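Local coordinates for putative HpcE protein (Mycolicibacterium smegmatis, PDB 6V77) that is of unknown function but belongs to the fumarylacetoacetate hydrolase (FAH) family and holds a zinc ion in a site formed by acidic side chains, at residues 20-25 against 29-34; 36-41 against 231-236; 56-61 against 180-185. All blocks are in the same frame, centred on the assembly; numbering follows the deposited sequence.

Contact 1 of 3, residues 20-25 against 29-34; sequences DVAKAS and FGPDPQ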
# COMPACT_ATOMS: atom_id res chain seq x y z
N ASP B 20 -1.78 -27.38 -11.44
CA ASP B 20 -1.16 -26.77 -10.28
C ASP B 20 0.31 -26.53 -10.58
O ASP B 20 1.04 -27.48 -10.88
CB ASP B 20 -1.32 -27.69 -9.07
CG ASP B 20 -0.78 -27.07 -7.79
OD1 ASP B 20 -1.57 -26.54 -6.99
OD2 ASP B 20 0.45 -27.12 -7.56
N VAL B 21 0.76 -25.27 -10.50
CA VAL B 21 2.11 -24.94 -10.96
C VAL B 21 3.17 -25.58 -10.06
O VAL B 21 4.18 -26.11 -10.55
CB VAL B 21 2.30 -23.42 -11.05
CG1 VAL B 21 3.79 -23.06 -11.24
CG2 VAL B 21 1.45 -22.86 -12.20
N ALA B 22 2.97 -25.52 -8.75
CA ALA B 22 4.00 -26.01 -7.84
C ALA B 22 4.20 -27.51 -7.99
O ALA B 22 5.34 -27.99 -8.03
CB ALA B 22 3.66 -25.65 -6.39
N LYS B 23 3.10 -28.27 -8.09
CA LYS B 23 3.22 -29.71 -8.32
C LYS B 23 3.85 -29.99 -9.68
O LYS B 23 4.73 -30.85 -9.80
CB LYS B 23 1.86 -30.39 -8.21
CG LYS B 23 1.21 -30.29 -6.85
CD LYS B 23 -0.08 -31.10 -6.77
CE LYS B 23 -0.81 -30.86 -5.46
NZ LYS B 23 -2.20 -31.39 -5.50
N ALA B 24 3.41 -29.27 -10.72
CA ALA B 24 3.89 -29.56 -12.06
C ALA B 24 5.37 -29.28 -12.19
O ALA B 24 6.09 -30.02 -12.88
CB ALA B 24 3.10 -28.73 -13.08
N SER B 25 5.84 -28.22 -11.55
CA SER B 25 7.23 -27.77 -11.65
C SER B 25 8.11 -28.37 -10.58
O SER B 25 9.24 -27.92 -10.43
CB SER B 25 7.31 -26.24 -11.55
OG SER B 25 6.96 -25.79 -10.24
N PHE B 29 8.37 -23.37 -8.91
CA PHE B 29 7.55 -22.16 -8.98
C PHE B 29 6.24 -22.35 -8.22
O PHE B 29 5.58 -23.38 -8.35
CB PHE B 29 7.23 -21.80 -10.45
CG PHE B 29 8.45 -21.62 -11.29
CD1 PHE B 29 9.24 -20.50 -11.15
CD2 PHE B 29 8.83 -22.60 -12.19
CE1 PHE B 29 10.38 -20.34 -11.90
CE2 PHE B 29 9.97 -22.44 -12.94
CZ PHE B 29 10.75 -21.31 -12.79
N GLY B 30 5.85 -21.34 -7.45
CA GLY B 30 4.62 -21.41 -6.70
C GLY B 30 4.81 -22.13 -5.38
O GLY B 30 5.94 -22.46 -4.98
N PRO B 31 3.70 -22.42 -4.67
CA PRO B 31 2.31 -22.20 -5.10
C PRO B 31 1.80 -20.75 -4.93
O PRO B 31 0.74 -20.42 -5.47
CB PRO B 31 1.53 -23.16 -4.19
CG PRO B 31 2.38 -23.24 -2.94
CD PRO B 31 3.78 -23.26 -3.46
N ASP B 32 2.51 -19.91 -4.19
CA ASP B 32 2.08 -18.52 -4.00
C ASP B 32 2.15 -17.77 -5.33
O ASP B 32 3.20 -17.77 -5.98
CB ASP B 32 2.94 -17.84 -2.94
CG ASP B 32 2.78 -16.32 -2.92
OD1 ASP B 32 1.64 -15.81 -3.04
OD2 ASP B 32 3.80 -15.63 -2.73
N PRO B 33 1.07 -17.11 -5.77
CA PRO B 33 1.14 -16.38 -7.04
C PRO B 33 2.27 -15.36 -7.08
O PRO B 33 2.95 -15.26 -8.11
CB PRO B 33 -0.24 -15.71 -7.13
CG PRO B 33 -1.15 -16.61 -6.36
CD PRO B 33 -0.29 -17.07 -5.18
N GLN B 34 2.52 -14.62 -6.00
CA GLN B 34 3.57 -13.60 -6.09
C GLN B 34 4.94 -14.21 -6.38
O GLN B 34 5.79 -13.52 -6.95
CB GLN B 34 3.64 -12.75 -4.82
CG GLN B 34 2.30 -12.19 -4.27
CD GLN B 34 1.55 -11.17 -5.16
OE1 GLN B 34 0.33 -11.14 -5.14
NE2 GLN B 34 2.28 -10.30 -5.88
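Ser-25 and Phe-29 join an N-capped single-turn helix, 21-24, to the return loop that follows it, in the N-terminal region of this FAH-family chain. With chi1 at 69°, Ser-25 OG lies between its own backbone N and carbonyl carbon, and from there it donates to Val-21 O at 2.8 Å. The same hydroxyl oxygen accepts Phe-29 N at 3.1 Å through a fairly straight bond (158° at the hydrogen). Val-21 O also takes Ser-25 N, the two donors arriving from opposite faces of its carbonyl plane. Ser-25 CB stands at the edge of the Phe-29 ring, 4.0 Å from CD2, and Trp-46 of helix 40-49 packs against that ring too. Val-21 slants across Phe-29, its CG1 lying 3.7 Å from Phe-29 CB. Further on, Ala-22 CB lies 3.8 Å from Pro-31 CD; the peptide bond between Gly-30 and Pro-31 is cis. At the other end of the short helix, Asp-20 is the N-cap: its OD2 receives Lys-23 N nearly along the C-O axis, while OD1 is salt-bridged to Arg-9. The closest backbone approach is a CA-H...O contact, Ala-22 CA to Phe-29 O at 3.1 Å, with 135° at the hydrogen.

Contact 2 of 3, residues 36-41 against 231-236; sequences LYQHWD and LYPGDV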
# COMPACT_ATOMS: atom_id res chain seq x y z
N LEU B 36 5.57 -16.42 -8.62
CA LEU B 36 5.69 -16.46 -10.06
C LEU B 36 6.12 -15.11 -10.61
O LEU B 36 7.02 -15.03 -11.45
CB LEU B 36 4.37 -16.88 -10.70
CG LEU B 36 4.30 -18.35 -11.09
CD1 LEU B 36 4.62 -19.22 -9.90
CD2 LEU B 36 2.91 -18.63 -11.61
N TYR B 37 5.48 -14.03 -10.13
CA TYR B 37 5.82 -12.71 -10.66
C TYR B 37 7.25 -12.36 -10.33
O TYR B 37 7.95 -11.76 -11.16
CB TYR B 37 4.84 -11.66 -10.14
CG TYR B 37 3.41 -12.08 -10.43
CD1 TYR B 37 3.04 -12.48 -11.72
CD2 TYR B 37 2.46 -12.15 -9.42
CE1 TYR B 37 1.75 -12.91 -11.99
CE2 TYR B 37 1.16 -12.58 -9.68
CZ TYR B 37 0.81 -12.95 -10.97
OH TYR B 37 -0.45 -13.40 -11.25
N GLN B 38 7.72 -12.75 -9.14
CA GLN B 38 9.09 -12.43 -8.77
C GLN B 38 10.09 -13.17 -9.66
O GLN B 38 11.20 -12.68 -9.87
CB GLN B 38 9.32 -12.77 -7.29
CG GLN B 38 10.67 -12.36 -6.77
CD GLN B 38 10.86 -10.85 -6.76
OE1 GLN B 38 9.92 -10.10 -6.52
NE2 GLN B 38 12.09 -10.41 -7.02
N HIS B 39 9.70 -14.32 -10.20
CA HIS B 39 10.56 -15.11 -11.07
C HIS B 39 9.89 -15.30 -12.43
O HIS B 39 9.93 -16.39 -13.00
CB HIS B 39 10.90 -16.45 -10.43
CG HIS B 39 11.52 -16.34 -9.07
ND1 HIS B 39 12.84 -16.00 -8.88
CD2 HIS B 39 10.99 -16.52 -7.84
CE1 HIS B 39 13.10 -15.97 -7.58
NE2 HIS B 39 11.99 -16.29 -6.93
N TRP B 40 9.32 -14.21 -12.96
CA TRP B 40 8.42 -14.28 -14.12
C TRP B 40 9.11 -14.87 -15.35
O TRP B 40 8.58 -15.79 -15.99
CB TRP B 40 7.88 -12.89 -14.44
CG TRP B 40 6.82 -12.87 -15.53
CD1 TRP B 40 6.89 -12.24 -16.74
CD2 TRP B 40 5.53 -13.52 -15.50
NE1 TRP B 40 5.73 -12.45 -17.46
CE2 TRP B 40 4.88 -13.23 -16.71
CE3 TRP B 40 4.87 -14.30 -14.55
CZ2 TRP B 40 3.59 -13.71 -17.01
CZ3 TRP B 40 3.59 -14.77 -14.84
CH2 TRP B 40 2.98 -14.48 -16.06
N ASP B 41 10.30 -14.36 -15.71
CA ASP B 41 10.93 -14.83 -16.94
C ASP B 41 11.30 -16.30 -16.83
O ASP B 41 11.07 -17.08 -17.76
CB ASP B 41 12.16 -14.00 -17.27
CG ASP B 41 11.80 -12.61 -17.74
OD1 ASP B 41 10.61 -12.35 -18.01
OD2 ASP B 41 12.72 -11.76 -17.84
N LEU B 231 8.66 0.29 -9.06
CA LEU B 231 7.67 -0.78 -9.23
C LEU B 231 8.32 -2.13 -8.94
O LEU B 231 9.51 -2.34 -9.18
CB LEU B 231 7.11 -0.76 -10.65
CG LEU B 231 6.36 0.52 -11.02
CD1 LEU B 231 5.80 0.41 -12.42
CD2 LEU B 231 5.19 0.73 -10.05
N TYR B 232 7.53 -3.05 -8.38
CA TYR B 232 8.01 -4.39 -8.10
C TYR B 232 7.25 -5.41 -8.95
O TYR B 232 6.08 -5.20 -9.27
CB TYR B 232 7.82 -4.81 -6.64
CG TYR B 232 8.56 -3.96 -5.66
CD1 TYR B 232 9.93 -3.96 -5.63
CD2 TYR B 232 7.87 -3.17 -4.73
CE1 TYR B 232 10.63 -3.20 -4.71
CE2 TYR B 232 8.56 -2.40 -3.80
CZ TYR B 232 9.95 -2.43 -3.81
OH TYR B 232 10.69 -1.68 -2.91
N PRO B 233 7.88 -6.54 -9.28
CA PRO B 233 7.12 -7.66 -9.84
C PRO B 233 5.97 -8.01 -8.91
O PRO B 233 6.13 -8.01 -7.68
CB PRO B 233 8.15 -8.79 -9.92
CG PRO B 233 9.50 -8.07 -9.93
CD PRO B 233 9.30 -6.86 -9.07
N GLY B 234 4.80 -8.28 -9.50
CA GLY B 234 3.63 -8.60 -8.71
C GLY B 234 2.82 -7.41 -8.23
O GLY B 234 1.71 -7.61 -7.71
N ASP B 235 3.30 -6.18 -8.43
CA ASP B 235 2.50 -5.00 -8.09
C ASP B 235 1.26 -4.92 -8.98
O ASP B 235 1.24 -5.41 -10.11
CB ASP B 235 3.31 -3.70 -8.28
CG ASP B 235 4.28 -3.42 -7.14
OD1 ASP B 235 4.32 -4.19 -6.14
OD2 ASP B 235 5.02 -2.41 -7.26
N VAL B 236 0.24 -4.24 -8.46
CA VAL B 236 -1.08 -4.16 -9.10
C VAL B 236 -1.38 -2.71 -9.44
O VAL B 236 -1.17 -1.82 -8.60
CB VAL B 236 -2.17 -4.74 -8.17
CG1 VAL B 236 -3.58 -4.29 -8.63
CG2 VAL B 236 -2.07 -6.25 -8.16
O HOH W 1 8.18 -8.37 -5.70
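Tyr-37 and Gln-38, neighbours in the last turn of helix 33-38, reach the loop 231-236 through different torsions. In Tyr-37, CG lies anti to the carbonyl carbon (chi1 -54°), which leaves CB against Gly-234 and carries the ring past it. In Gln-38, CG is instead anti to the backbone N (chi1 -174°), and a bend at chi2 (65°) brings the amide back beside Pro-233.

Tyr-37 CB touches Gly-234 N at 3.4 Å, and ring atom CD2 of Tyr-37 lies 3.8 Å from Gly-234 CA, which approaches the ring obliquely. The side chain also touches Val-127 of strand 118-128 and Leu-183 of strand 177-185, and its OH is hydrogen-bonded to Pro-65 O. Pro-233 presents its CB to the helix end, 3.2 Å from Tyr-37 O, an oxygen that also accepts Trp-40 N in a weak bond.

No direct hydrogen bond crosses the contact; a water does the work. It donates to Gln-38 OE1 at 2.6 Å and to Pro-233 O at 2.9 Å, tying the amide to the loop.

The loop has its own bracing. Asp-235 N donates to Tyr-232 O at 3.1 Å, and Asp-235 OD2 receives Tyr-232 N at 2.8 Å from well above the carboxylate plane, besides accepting from Gln-71 NE2. Tyr-232 makes a cation-pi contact with Arg-70 and packs on Ser-102 of the second subunit. Residues Tyr-232 to Asp-235 form a type II beta turn with Pro-233 and Gly-234 at its central positions, a classic pairing, here leading into strand 236-238 of the large mixed sheet of this FAH-family chain.

Contact 3 of 3, residues 56-61 against 180-185; sequences SARVGT and GPELVT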
# COMPACT_ATOMS: atom_id res chain seq x y z
N SER B 56 -6.84 -30.64 -14.78
CA SER B 56 -7.88 -30.93 -13.80
C SER B 56 -8.99 -29.89 -13.89
O SER B 56 -8.81 -28.79 -14.43
CB SER B 56 -7.30 -30.95 -12.38
OG SER B 56 -6.22 -31.87 -12.31
N ALA B 57 -10.15 -30.24 -13.33
CA ALA B 57 -11.26 -29.30 -13.28
C ALA B 57 -10.97 -28.15 -12.32
O ALA B 57 -10.34 -28.34 -11.28
CB ALA B 57 -12.54 -30.02 -12.83
N ARG B 58 -11.42 -26.96 -12.69
CA ARG B 58 -11.32 -25.79 -11.81
C ARG B 58 -12.20 -26.03 -10.59
O ARG B 58 -13.42 -26.07 -10.72
CB ARG B 58 -11.79 -24.54 -12.54
CG ARG B 58 -10.78 -23.75 -13.34
CD ARG B 58 -11.51 -22.62 -14.05
NE ARG B 58 -10.72 -21.93 -15.08
CZ ARG B 58 -10.41 -22.45 -16.26
NH1 ARG B 58 -9.71 -21.74 -17.14
NH2 ARG B 58 -10.76 -23.69 -16.56
N VAL B 59 -11.61 -26.15 -9.40
CA VAL B 59 -12.40 -26.23 -8.17
C VAL B 59 -11.70 -25.42 -7.10
O VAL B 59 -10.48 -25.23 -7.13
CB VAL B 59 -12.63 -27.68 -7.68
CG1 VAL B 59 -13.54 -28.45 -8.64
CG2 VAL B 59 -11.31 -28.39 -7.45
N GLY B 60 -12.49 -24.91 -6.16
CA GLY B 60 -11.99 -24.09 -5.08
C GLY B 60 -12.36 -22.63 -5.26
O GLY B 60 -12.95 -22.22 -6.26
N THR B 61 -12.01 -21.85 -4.24
CA THR B 61 -12.21 -20.41 -4.28
C THR B 61 -11.28 -19.79 -5.31
O THR B 61 -10.07 -20.00 -5.25
CB THR B 61 -11.90 -19.79 -2.91
OG1 THR B 61 -12.75 -20.35 -1.91
CG2 THR B 61 -12.09 -18.27 -2.96
N GLY B 180 -9.92 -10.61 -10.98
CA GLY B 180 -10.02 -11.94 -11.54
C GLY B 180 -11.00 -12.03 -12.68
O GLY B 180 -11.44 -11.01 -13.22
N PRO B 181 -11.35 -13.26 -13.09
CA PRO B 181 -10.93 -14.52 -12.46
C PRO B 181 -9.52 -14.97 -12.82
O PRO B 181 -8.92 -15.72 -12.06
CB PRO B 181 -11.95 -15.53 -13.00
CG PRO B 181 -12.31 -14.98 -14.35
CD PRO B 181 -12.36 -13.48 -14.15
N GLU B 182 -9.00 -14.52 -13.96
CA GLU B 182 -7.74 -15.04 -14.49
C GLU B 182 -6.80 -13.91 -14.84
O GLU B 182 -7.23 -12.81 -15.17
CB GLU B 182 -7.98 -15.89 -15.75
CG GLU B 182 -8.73 -17.14 -15.43
CD GLU B 182 -9.16 -17.93 -16.65
OE1 GLU B 182 -9.08 -17.44 -17.80
OE2 GLU B 182 -9.60 -19.07 -16.43
N LEU B 183 -5.50 -14.20 -14.76
CA LEU B 183 -4.50 -13.31 -15.34
C LEU B 183 -4.32 -13.74 -16.78
O LEU B 183 -4.17 -14.94 -17.05
CB LEU B 183 -3.17 -13.40 -14.59
CG LEU B 183 -2.12 -12.38 -15.03
CD1 LEU B 183 -2.39 -11.04 -14.42
CD2 LEU B 183 -0.72 -12.86 -14.63
N VAL B 184 -4.32 -12.78 -17.70
CA VAL B 184 -4.20 -13.04 -19.13
C VAL B 184 -2.96 -12.34 -19.65
O VAL B 184 -2.84 -11.12 -19.52
CB VAL B 184 -5.44 -12.56 -19.90
CG1 VAL B 184 -5.35 -12.96 -21.37
CG2 VAL B 184 -6.71 -13.13 -19.27
N THR B 185 -2.01 -13.10 -20.22
CA THR B 185 -0.78 -12.44 -20.63
C THR B 185 -1.02 -11.60 -21.89
O THR B 185 -2.00 -11.78 -22.62
CB THR B 185 0.34 -13.46 -20.87
OG1 THR B 185 -0.05 -14.42 -21.86
CG2 THR B 185 0.70 -14.18 -19.57
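Arg-58 and Glu-182 form a surface salt bridge that ties the irregular segment 56-61 to strand 177-185, part of the large mixed beta-sheet of this FAH-family chain. The bridge holds for one of two modelled conformers of Arg-58 and is therefore probably not permanent. The contact is small, burying 67 Å² in all, and rests on these two side chains.

The ionic part converges on a single oxygen. Arg-58 NH1 donates to Glu-182 OE2 at 2.8 Å, with 157° at the hydrogen, reaching the syn side of the carboxylate, tilted slightly from the carboxylate plane and near the plane of the guanidinium. Arg-58 NE adds a weak, more bent bond to the same OE2 at 3.4 Å. The arginine chain is extended from CG to NE, and chi4 (73°) then swings NH1 round towards the acid. Although the two side chains cross at about a right angle, guanidinium and carboxylate end up nearly coplanar, 28° apart. The other carboxylate oxygen, OE1, is salt-bridged to Arg-2 NH1, so Glu-182 sits between two arginines, an arrangement that would be expected to favour its ionised form. Arg-58 NH2 makes a weak bond to Asp-16 O.

Apolar packing comes from the strands underneath: both side chains touch Ile-4 of strand 2-6 and Val-13 of strand 9-14.

Backbone bonding holds the strand that carries Glu-182. The chain turns a corner at Pro-181, after a cis peptide, and then runs between two neighbours, Leu-183 pairing with Leu-3 and Val-184 with Val-147, while Glu-182 O accepts from Ser-148 OG. Glu-182 CD itself meets the guanidinium at its edge, in plane, 3.9 Å from Arg-58 NH1.

Overall arrangement
All three contacts lie on the same side of the chain's centre and join the N-terminal region to itself, to the loop before strand 236-238 and to strand 177-185. Contact 1 closes before contact 2 opens; contact 3 falls within the span that contact 2 brackets. Contacts 1 and 2, with centres 14 Å apart, share helix 33-38 and touch where Leu-36 CD1 meets Phe-29. Contacts 2 and 3, 18 Å apart between centres, touch through Tyr-37 and Trp-40 against Leu-183 and Thr-185. Contacts 1 and 3 stay about 6 Å apart at their nearest atoms. Contacts 2 and 3 add two links to a region whose strand 2-6 is already paired with 177-185 in the large sheet.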